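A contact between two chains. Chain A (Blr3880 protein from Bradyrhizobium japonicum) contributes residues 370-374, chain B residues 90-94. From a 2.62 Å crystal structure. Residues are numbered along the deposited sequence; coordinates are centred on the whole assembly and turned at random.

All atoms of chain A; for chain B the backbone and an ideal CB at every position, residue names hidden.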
# COMPACT_ATOMS: atom_id res chain seq x y z
N ASN A 370 -9.51 -3.28 16.10
CA ASN A 370 -8.54 -2.79 15.13
C ASN A 370 -8.54 -3.62 13.85
O ASN A 370 -7.89 -3.27 12.87
CB ASN A 370 -7.14 -2.77 15.76
CG ASN A 370 -6.79 -1.41 16.37
OD1 ASN A 370 -6.56 -0.44 15.65
ND2 ASN A 370 -6.74 -1.34 17.69
N LYS A 371 -9.26 -4.74 13.86
CA LYS A 371 -9.33 -5.60 12.68
C LYS A 371 -10.34 -4.99 11.72
O LYS A 371 -11.53 -4.94 12.01
CB LYS A 371 -9.79 -6.99 13.08
CG LYS A 371 -8.85 -7.72 14.01
CD LYS A 371 -9.38 -9.11 14.28
CE LYS A 371 -8.42 -9.92 15.12
NZ LYS A 371 -8.98 -11.28 15.40
N LEU A 372 -9.86 -4.53 10.57
CA LEU A 372 -10.76 -3.91 9.60
C LEU A 372 -11.38 -4.94 8.66
O LEU A 372 -10.82 -5.25 7.62
CB LEU A 372 -10.02 -2.85 8.79
CG LEU A 372 -10.93 -1.79 8.16
CD1 LEU A 372 -11.62 -0.98 9.26
CD2 LEU A 372 -10.11 -0.88 7.26
N SER A 373 -12.53 -5.46 9.05
CA SER A 373 -13.22 -6.46 8.23
C SER A 373 -13.79 -5.78 6.99
O SER A 373 -13.83 -4.55 6.92
CB SER A 373 -14.36 -7.09 9.03
OG SER A 373 -15.33 -6.13 9.40
N PRO A 374 -14.23 -6.57 6.00
CA PRO A 374 -14.79 -5.94 4.81
C PRO A 374 -16.05 -5.18 5.20
O PRO A 374 -16.43 -4.22 4.54
CB PRO A 374 -15.05 -7.12 3.88
CG PRO A 374 -15.27 -8.25 4.81
CD PRO A 374 -14.19 -8.03 5.84
N UNK B 90 -5.87 -13.26 3.19
CA UNK B 90 -6.61 -13.86 4.30
C UNK B 90 -6.90 -12.82 5.38
O UNK B 90 -6.02 -12.08 5.81
CB UNK B 90 -5.83 -15.03 4.89
N UNK B 91 -8.15 -12.79 5.83
CA UNK B 91 -8.57 -11.83 6.84
C UNK B 91 -8.39 -12.18 8.33
O UNK B 91 -8.42 -13.34 8.73
CB UNK B 91 -10.05 -11.55 6.61
N UNK B 92 -8.18 -11.12 9.11
CA UNK B 92 -8.09 -11.17 10.57
C UNK B 92 -7.05 -11.79 11.48
O UNK B 92 -7.20 -11.66 12.70
CB UNK B 92 -9.39 -11.85 11.01
N UNK B 93 -6.01 -12.44 10.97
CA UNK B 93 -5.07 -13.06 11.90
C UNK B 93 -3.61 -12.65 11.82
O UNK B 93 -3.11 -12.25 10.76
CB UNK B 93 -5.14 -14.58 11.71
N UNK B 94 -2.92 -12.76 12.95
CA UNK B 94 -1.49 -12.48 13.00
C UNK B 94 -0.84 -13.76 12.47
O UNK B 94 -1.54 -14.74 12.17
CB UNK B 94 -1.01 -12.11 14.40

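Position 90 of chain B lies beyond the reach of the chain A stretch: nothing there comes within 5.5 Å of its ideal CB. Chain A therefore sets no requirement, and almost any residue compatible with an extended backbone (phi/psi -59/133) would do. The deposited residue is B:Ala90, which makes no contact.

At position 91 the backbone is again extended (-87/149), and CA-to-CB points toward chain A, yet the ideal CB is still 5.5 Å from CD of A:Pro374. Between that CB and chain A lies room for a sizeable side chain, bordered by the backbone of A:Leu372 and A:Ser373 and by the start of the A:Lys371 side chain. A long aliphatic or an aromatic residue would suit it, and some polarity at the tip would be tolerated. The residue is B:Tyr91, with chi1 in the t well. Its CE1 packs 3.4 Å from CA of A:Ser373 and 3.9 Å from O of A:Leu372, while OH reaches 3.7 Å from CB of A:Lys371 and 3.5 Å from CB of A:Ser373. CA of A:Ser373, O of A:Leu372 and CB of A:Lys371 lie oblique to the ring, and the hydroxyl makes no hydrogen bond to the chain A stretch; the contact is one of packing.

At position 92 the backbone turns to a phi/psi of 67/-1. Positive phi by itself favours glycine, although asparagine or aspartate can also adopt it. CA-to-CB points sideways, and the ideal CB stands 4.3 Å from CD of A:Lys371, so a small side chain is not excluded by that approach alone. What chain A uses here is the backbone: the carbonyl O lies 3.2 Å from CE of A:Lys371 and accepts a weak hydrogen bond from its NZ at 3.3 Å. The residue is B:Gly92, whose contribution is thus made entirely by main-chain atoms.

Position 93 has its CA-to-CB directed away from chain A, with nothing of the chain A stretch within 5.5 Å of the ideal CB. The extended A:Lys371 side chain nevertheless brings a positive charge nearby, so an acidic residue able to fold back would be favoured, with a neutral polar one also acceptable. B:Glu93 does fold back, with chi1 and chi2 both m, placing OE2 3.8 Å from NZ of A:Lys371 in a long salt bridge. The lysine ammonium thus meets both this carboxylate, at long range, and the preceding carbonyl, through the weak hydrogen bond.

Position 94 is out of reach and immediately precedes a helix, where serine, threonine, aspartate or asparagine is common. The deposited residue is B:Gln94, whose NE2 is hydrogen-bonded elsewhere in the structure.

Chain B, residues 90-94: AYGEQ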
# COMPACT_ATOMS: atom_id res chain seq x y z
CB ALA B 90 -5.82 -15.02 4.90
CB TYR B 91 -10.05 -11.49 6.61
CG TYR B 91 -10.68 -10.77 7.78
CD1 TYR B 91 -10.37 -9.45 8.06
CD2 TYR B 91 -11.52 -11.44 8.65
CE1 TYR B 91 -10.89 -8.80 9.19
CE2 TYR B 91 -12.04 -10.81 9.78
CZ TYR B 91 -11.72 -9.49 10.04
OH TYR B 91 -12.27 -8.85 11.14
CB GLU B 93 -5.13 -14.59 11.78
CG GLU B 93 -6.47 -15.21 12.10
CD GLU B 93 -6.98 -14.81 13.47
OE1 GLU B 93 -6.16 -14.77 14.42
OE2 GLU B 93 -8.19 -14.53 13.59
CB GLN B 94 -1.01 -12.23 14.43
CG GLN B 94 -1.23 -10.83 14.98
CD GLN B 94 -0.74 -10.69 16.41
OE1 GLN B 94 0.44 -10.95 16.70
NE2 GLN B 94 -1.63 -10.29 17.31
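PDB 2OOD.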